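Side-chain contacts in endolysin (Clostridium phage phiCD27, PDB 3QAY), which probably cleaves the amide bond between N-acetylmuramic acid and L-alanine in Clostridium difficile peptidoglycan, as a zinc-dependent phage amidase: residues A[36-39]-A[40-44]; A[105-108]-A[109-113]; A[167-170]-A[171-174]. All blocks are in the same frame, centred on the assembly; numbering follows the deposited sequence.

How the contacts relate
Each contact joins side chains about a turn apart on one helix, contact 3 being central: 171-174 and its neighbours on helix 152-175 pack against both other helices, while contacts 1 and 2 stay about 7 Å apart at their nearest atoms. Contact 3 is the most buried. It meets contact 1 through apolar atoms, Leu-38 CD1 lying 3.6 Å from Val-171 CG2, and contact 2 partly through polar ones, Arg-111 NE being 2.7 Å from Gly-173 O. Contacts 1 and 2 each sit on the helix of a beta-alpha-beta unit, one face on the sheet, the other at least partly exposed; contact 1 carries a salt bridge and phosphate, whereas the arginine of contact 2 turns to backbone carbonyls.

Contact 1: residues A[36-39]-A[40-44]; sequences PVLA and DTFRK. With PO4 (phosphate ion), chain G.
The guanidinium of Arg-43 lies over the methyl group of Ala-39 and meets two anions with its edge. Ala-39 CB stands 3.4 Å above the guanidinium plane, displaced toward its rim, with NH1 of Arg-43 its nearest guanidinium atom. In the plane itself, Arg-43 NH1 donates to Asp-40 OD1 at 2.9 Å, a salt bridge three residues back along the helix, and Arg-43 NH2 donates to O2 of the phosphate at 2.7 Å. The donor arrives on the anti side of OD1 and well out of the carboxylate plane, and the hydrogen bond is bent, with an N-H...O angle of 142°. The chain reaches this position by running extended from CG to NE after a first torsion of -71°, which sets CG beside the backbone N and 3.1 Å from Ala-39 O.

On another face of the turn, Thr-41 uses the same carbonyl twice: OG1 donates to Val-37 O at 2.8 Å and the Thr-41 backbone N to that oxygen at 3.0 Å, from opposite faces of the carbonyl plane. Placing OG1 beside the backbone N (chi1 -52°) directs the hydroxyl back to this acceptor. Facing the sheet, Leu-38 and Phe-42 run side by side in the same direction, with Leu-38 CD1 3.8 Å from Phe-42 CE2. Leu-38 continues onto Ile-6 and Leu-84, Phe-42 onto Ile-4, Val-49 and Ile-82, so this strip packs helix 27-44 against both strands of its beta-alpha-beta unit and strand 80-87.

Arg-43 NH2 also bonds Val-49 O, and Val-51 N binds the phosphate, probably an ion from the crystallisation liquor. The two negative groups at the guanidinium edge would be expected to stabilise its positive charge and restrict its rotation, while the Ala-39 methyl covers part of one face.

Contact 2: residues A[105-108]-A[109-113]; sequences GLEY and ATRIC
Tyr-108 and Arg-111 cross obliquely, with the phenol ring and guanidinium planes 76° apart. NH2 of the arginine is the touching atom, 3.3 Å from Tyr-108 CD1, and it comes in obliquely to the ring. The guanidinium turns one face back toward its own helix: Glu-107 O lies 3.7 Å above that plane, offset to the rim, with Tyr-108 CA on the same face. A bend at chi3 (-53°) folds the arginine into this position.

Glu-107 lies on the same flank, but its carboxylate stops short of a salt bridge, with OE2 4.3 Å from Arg-111 NH1; CB of Glu-107 comes somewhat closer to that nitrogen. One turn round the helix, Leu-106 CD1 packs on Thr-110 OG1 at 3.5 Å. Ile-112 lays CG1 against the carbonyl oxygen of Tyr-108, which also accepts the Ile-112 N-H at 3.0 Å in a nearly straight bond of 174°. Ala-109 and Ile-112 face Val-98 of strand 96-100, where helix 103-116 packs on the sheet.

The strongest polar partners of Arg-111 belong to helix 152-175: NE bonds Gly-173 O and NH2 bonds Val-174 O. Since those carbonyls lie near that helix's C-terminal end, where the dipole is negative, the arginine's positive charge would probably be stabilised there, and the two bonds bridge helix 103-116 to helix 152-175.

Contact 3: residues A[167-170]-A[171-174]; sequences AKLI and VEGV
Four successive i to i+4 bonds carry the helix through this stretch, from Val-171 N to Ala-167 O at 2.8 Å with an N-H...O angle of 165° to Val-174 N on Ile-170 O at 2.9 Å. Lys-168 and Glu-172, one turn apart, cross at a slant. The lysine runs extended with CG anti to the backbone N (chi1 -173°) before bending at chi4, and its CE passes 3.6 Å from Glu-172 OE2. The ammonium itself remains 4.1 Å from that oxygen, NZ to OE2, too far for a salt bridge; a water links Lys-168 NZ to Glu-172 OE1 through two weak bonds. Glu-172 also lays its own CG against the backbone, 3.2 Å from Lys-168 O.

Beta-branched residues make up much of the apolar side. Val-171 sets CG2 beside its backbone N and 3.1 Å from Ala-167 O, and Val-174 likewise brings CG2 close to Ile-170 O, at 3.3 Å. The methyls Ile-170 CG2 and Val-174 CG2 approach each other at 4.3 Å. Ile-170 and Val-171 go on to pack against Leu-38 of helix 27-44, while Val-174 turns to Tyr-108 and Ile-112 of helix 103-116, so different sides of helix 152-175 meet two neighbouring helices.

Glu-172 finds its firmer partners beyond these residues: OE2 accepts from Ile-179 N, and OE1 forms a salt bridge with Lys-115. The buried carboxylate is thus satisfied on both oxygens, which would be expected to keep it ionised, and it ties the C-terminal tail and helix 103-116 to this helix, with Lys-168 as a looser electrostatic neighbour.

Contact 1: residues A[36-39]-A[40-44]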
loop_
_atom_site.group_PDB
_atom_site.type_symbol
_atom_site.label_atom_id
_atom_site.label_comp_id
_atom_site.label_asym_id
_atom_site.label_seq_id
_atom_site.Cartn_x
_atom_site.Cartn_y
_atom_site.Cartn_z
ATOM N N PRO A 36 -3.784 9.604 -0.416
ATOM C CA PRO A 36 -3.491 11.043 -0.342
ATOM C C PRO A 36 -3.003 11.523 1.027
ATOM O O PRO A 36 -2.208 12.453 1.096
ATOM C CB PRO A 36 -4.824 11.698 -0.700
ATOM C CG PRO A 36 -5.841 10.664 -0.488
ATOM C CD PRO A 36 -5.192 9.362 -0.770
ATOM N N VAL A 37 -3.465 10.892 2.099
ATOM C CA VAL A 37 -2.966 11.194 3.442
ATOM C C VAL A 37 -1.505 10.733 3.579
ATOM O O VAL A 37 -0.663 11.457 4.138
ATOM C CB VAL A 37 -3.838 10.533 4.521
ATOM C CG1 VAL A 37 -3.252 10.769 5.918
ATOM C CG2 VAL A 37 -5.269 11.060 4.441
ATOM N N LEU A 38 -1.207 9.542 3.061
ATOM C CA LEU A 38 0.164 9.010 3.064
ATOM C C LEU A 38 1.110 9.911 2.270
ATOM O O LEU A 38 2.215 10.200 2.719
ATOM C CB LEU A 38 0.200 7.587 2.487
ATOM C CG LEU A 38 1.546 6.854 2.447
ATOM C CD1 LEU A 38 2.185 6.795 3.840
ATOM C CD2 LEU A 38 1.405 5.449 1.865
ATOM N N ALA A 39 0.672 10.341 1.085
ATOM C CA ALA A 39 1.443 11.272 0.252
ATOM C C ALA A 39 1.787 12.560 1.002
ATOM O O ALA A 39 2.942 12.991 1.012
ATOM C CB ALA A 39 0.679 11.596 -1.040
ATOM N N ASP A 40 0.782 13.163 1.629
ATOM C CA ASP A 40 0.968 14.405 2.375
ATOM C C ASP A 40 1.925 14.240 3.556
ATOM O O ASP A 40 2.677 15.163 3.890
ATOM C CB ASP A 40 -0.382 14.933 2.883
ATOM C CG ASP A 40 -1.197 15.616 1.799
ATOM O OD1 ASP A 40 -0.654 15.914 0.715
ATOM O OD2 ASP A 40 -2.394 15.865 2.049
ATOM N N THR A 41 1.893 13.076 4.190
ATOM C CA THR A 41 2.805 12.792 5.296
ATOM C C THR A 41 4.255 12.743 4.794
ATOM O O THR A 41 5.154 13.311 5.427
ATOM C CB THR A 41 2.413 11.496 6.031
ATOM O OG1 THR A 41 1.026 11.564 6.393
ATOM C CG2 THR A 41 3.244 11.314 7.287
ATOM N N PHE A 42 4.475 12.100 3.646
ATOM C CA PHE A 42 5.789 12.132 2.993
ATOM C C PHE A 42 6.180 13.554 2.596
ATOM O O PHE A 42 7.326 13.950 2.773
ATOM C CB PHE A 42 5.827 11.251 1.740
ATOM C CG PHE A 42 6.099 9.802 2.017
ATOM C CD1 PHE A 42 7.340 9.396 2.486
ATOM C CD2 PHE A 42 5.129 8.837 1.765
ATOM C CE1 PHE A 42 7.606 8.066 2.735
ATOM C CE2 PHE A 42 5.384 7.497 2.005
ATOM C CZ PHE A 42 6.627 7.107 2.489
ATOM N N ARG A 43 5.224 14.309 2.056
ATOM C CA ARG A 43 5.504 15.653 1.552
ATOM C C ARG A 43 5.951 16.603 2.658
ATOM O O ARG A 43 6.839 17.437 2.450
ATOM C CB ARG A 43 4.283 16.216 0.821
ATOM C CG ARG A 43 4.001 15.538 -0.507
ATOM C CD ARG A 43 2.767 16.114 -1.178
ATOM N NE ARG A 43 2.433 15.374 -2.398
ATOM C CZ ARG A 43 1.237 14.861 -2.694
ATOM N NH1 ARG A 43 0.195 15.011 -1.885
ATOM N NH2 ARG A 43 1.076 14.201 -3.838
ATOM N N LYS A 44 5.350 16.460 3.838
ATOM C CA LYS A 44 5.737 17.236 5.017
ATOM C C LYS A 44 7.227 17.077 5.345
ATOM O O LYS A 44 7.861 18.008 5.847
ATOM C CB LYS A 44 4.886 16.831 6.227
ATOM C CG LYS A 44 4.985 17.790 7.414
ATOM C CD LYS A 44 3.935 17.483 8.478
ATOM C CE LYS A 44 3.752 18.650 9.449
ATOM N NZ LYS A 44 2.643 18.398 10.428
HETATM P P PO4 G . -1.070 13.484 -6.516
HETATM O O1 PO4 G . -2.483 13.396 -7.032
HETATM O O2 PO4 G . -1.063 13.028 -5.077
HETATM O O3 PO4 G . -0.158 12.635 -7.366
HETATM O O4 PO4 G . -0.574 14.908 -6.597
#

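Contact 2: residues A[105-108]-A[109-113]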
loop_
_atom_site.group_PDB
_atom_site.type_symbol
_atom_site.label_atom_id
_atom_site.label_comp_id
_atom_site.label_asym_id
_atom_site.label_seq_id
_atom_site.Cartn_x
_atom_site.Cartn_y
_atom_site.Cartn_z
ATOM N N GLY A 105 14.390 -3.454 -1.118
ATOM C CA GLY A 105 12.994 -3.536 -0.727
ATOM C C GLY A 105 12.797 -4.161 0.641
ATOM O O GLY A 105 11.951 -3.714 1.399
ATOM N N LEU A 106 13.578 -5.193 0.951
ATOM C CA LEU A 106 13.557 -5.814 2.279
ATOM C C LEU A 106 13.842 -4.812 3.409
ATOM O O LEU A 106 13.202 -4.874 4.458
ATOM C CB LEU A 106 14.552 -6.977 2.344
ATOM C CG LEU A 106 14.787 -7.646 3.705
ATOM C CD1 LEU A 106 13.510 -8.269 4.261
ATOM C CD2 LEU A 106 15.891 -8.683 3.583
ATOM N N GLU A 107 14.784 -3.889 3.200
ATOM C CA GLU A 107 15.104 -2.888 4.225
ATOM C C GLU A 107 13.877 -2.053 4.570
ATOM O O GLU A 107 13.515 -1.919 5.743
ATOM C CB GLU A 107 16.218 -1.951 3.766
ATOM C CG GLU A 107 17.576 -2.596 3.590
ATOM C CD GLU A 107 18.656 -1.556 3.355
ATOM O OE1 GLU A 107 19.069 -1.353 2.189
ATOM O OE2 GLU A 107 19.070 -0.918 4.346
ATOM N N TYR A 108 13.256 -1.482 3.540
ATOM C CA TYR A 108 11.998 -0.748 3.696
ATOM C C TYR A 108 10.933 -1.614 4.367
ATOM O O TYR A 108 10.325 -1.205 5.362
ATOM C CB TYR A 108 11.470 -0.279 2.334
ATOM C CG TYR A 108 12.259 0.837 1.681
ATOM C CD1 TYR A 108 12.467 2.053 2.332
ATOM C CD2 TYR A 108 12.769 0.696 0.395
ATOM C CE1 TYR A 108 13.176 3.085 1.727
ATOM C CE2 TYR A 108 13.484 1.721 -0.216
ATOM C CZ TYR A 108 13.684 2.913 0.453
ATOM O OH TYR A 108 14.393 3.929 -0.152
ATOM N N ALA A 109 10.714 -2.811 3.821
ATOM C CA ALA A 109 9.647 -3.704 4.293
ATOM C C ALA A 109 9.729 -3.988 5.795
ATOM O O ALA A 109 8.718 -3.905 6.502
ATOM C CB ALA A 109 9.641 -5.010 3.491
ATOM N N THR A 110 10.930 -4.286 6.283
ATOM C CA THR A 110 11.142 -4.636 7.694
ATOM C C THR A 110 10.825 -3.466 8.625
ATOM O O THR A 110 10.176 -3.637 9.656
ATOM C CB THR A 110 12.595 -5.104 7.931
ATOM O OG1 THR A 110 12.873 -6.239 7.095
ATOM C CG2 THR A 110 12.817 -5.485 9.390
ATOM N N ARG A 111 11.269 -2.274 8.246
ATOM C CA ARG A 111 11.022 -1.088 9.051
ATOM C C ARG A 111 9.537 -0.717 9.067
ATOM O O ARG A 111 8.996 -0.396 10.120
ATOM C CB ARG A 111 11.878 0.084 8.566
ATOM C CG ARG A 111 13.380 -0.118 8.779
ATOM C CD ARG A 111 14.151 1.193 8.611
ATOM N NE ARG A 111 13.850 1.846 7.331
ATOM C CZ ARG A 111 14.599 1.779 6.229
ATOM N NH1 ARG A 111 15.740 1.090 6.206
ATOM N NH2 ARG A 111 14.207 2.422 5.134
ATOM N N ILE A 112 8.877 -0.779 7.913
ATOM C CA ILE A 112 7.429 -0.555 7.848
ATOM C C ILE A 112 6.700 -1.545 8.759
ATOM O O ILE A 112 5.843 -1.162 9.557
ATOM C CB ILE A 112 6.886 -0.706 6.420
ATOM C CG1 ILE A 112 7.396 0.421 5.523
ATOM C CG2 ILE A 112 5.365 -0.701 6.429
ATOM C CD1 ILE A 112 7.226 0.145 4.060
ATOM N N CYS A 113 7.063 -2.819 8.637
ATOM C CA CYS A 113 6.481 -3.872 9.460
ATOM C C CYS A 113 6.665 -3.634 10.957
ATOM O O CYS A 113 5.725 -3.811 11.732
ATOM C CB CYS A 113 7.067 -5.225 9.072
ATOM S SG CYS A 113 6.269 -5.915 7.628
#

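Contact 3: residues A[167-170]-A[171-174]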
loop_
_atom_site.group_PDB
_atom_site.type_symbol
_atom_site.label_atom_id
_atom_site.label_comp_id
_atom_site.label_asym_id
_atom_site.label_seq_id
_atom_site.Cartn_x
_atom_site.Cartn_y
_atom_site.Cartn_z
ATOM N N ALA A 167 -0.523 6.380 8.212
ATOM C CA ALA A 167 0.448 7.050 7.348
ATOM C C ALA A 167 1.765 7.315 8.078
ATOM O O ALA A 167 2.841 7.008 7.564
ATOM C CB ALA A 167 -0.131 8.356 6.811
ATOM N N LYS A 168 1.674 7.868 9.282
ATOM C CA LYS A 168 2.869 8.217 10.049
ATOM C C LYS A 168 3.759 6.999 10.284
ATOM O O LYS A 168 4.981 7.103 10.194
ATOM C CB LYS A 168 2.490 8.868 11.380
ATOM C CG LYS A 168 3.672 9.428 12.180
ATOM C CD LYS A 168 3.194 10.146 13.454
ATOM C CE LYS A 168 4.372 10.670 14.295
ATOM N NZ LYS A 168 4.117 10.549 15.768
ATOM N N LEU A 169 3.148 5.849 10.568
ATOM C CA LEU A 169 3.910 4.622 10.838
ATOM C C LEU A 169 4.630 4.129 9.581
ATOM O O LEU A 169 5.795 3.728 9.636
ATOM C CB LEU A 169 3.000 3.526 11.403
ATOM C CG LEU A 169 2.471 3.752 12.826
ATOM C CD1 LEU A 169 1.504 2.637 13.236
ATOM C CD2 LEU A 169 3.627 3.846 13.814
ATOM N N ILE A 170 3.938 4.191 8.450
ATOM C CA ILE A 170 4.517 3.806 7.167
ATOM C C ILE A 170 5.654 4.736 6.777
ATOM O O ILE A 170 6.698 4.283 6.323
ATOM C CB ILE A 170 3.474 3.841 6.038
ATOM C CG1 ILE A 170 2.422 2.744 6.246
ATOM C CG2 ILE A 170 4.166 3.694 4.682
ATOM C CD1 ILE A 170 1.269 2.773 5.252
ATOM N N VAL A 171 5.441 6.036 6.948
ATOM C CA VAL A 171 6.446 7.035 6.593
ATOM C C VAL A 171 7.685 6.927 7.496
ATOM O O VAL A 171 8.820 6.941 7.009
ATOM C CB VAL A 171 5.859 8.458 6.650
ATOM C CG1 VAL A 171 6.943 9.506 6.390
ATOM C CG2 VAL A 171 4.725 8.597 5.641
ATOM N N GLU A 172 7.472 6.804 8.803
ATOM C CA GLU A 172 8.588 6.606 9.735
ATOM C C GLU A 172 9.421 5.390 9.339
ATOM O O GLU A 172 10.657 5.435 9.369
ATOM C CB GLU A 172 8.093 6.462 11.175
ATOM C CG GLU A 172 7.639 7.771 11.797
ATOM C CD GLU A 172 7.348 7.659 13.286
ATOM O OE1 GLU A 172 7.112 6.535 13.783
ATOM O OE2 GLU A 172 7.352 8.708 13.959
ATOM N N GLY A 173 8.735 4.312 8.961
ATOM C CA GLY A 173 9.381 3.090 8.503
ATOM C C GLY A 173 10.200 3.290 7.245
ATOM O O GLY A 173 11.374 2.945 7.208
ATOM N N VAL A 174 9.583 3.845 6.209
ATOM C CA VAL A 174 10.282 4.062 4.932
ATOM C C VAL A 174 11.482 4.997 5.118
ATOM O O VAL A 174 12.584 4.710 4.647
ATOM C CB VAL A 174 9.322 4.607 3.854
ATOM C CG1 VAL A 174 10.082 5.079 2.624
ATOM C CG2 VAL A 174 8.292 3.538 3.479
HETATM O O HOH W 1 3.891 7.370 14.674
#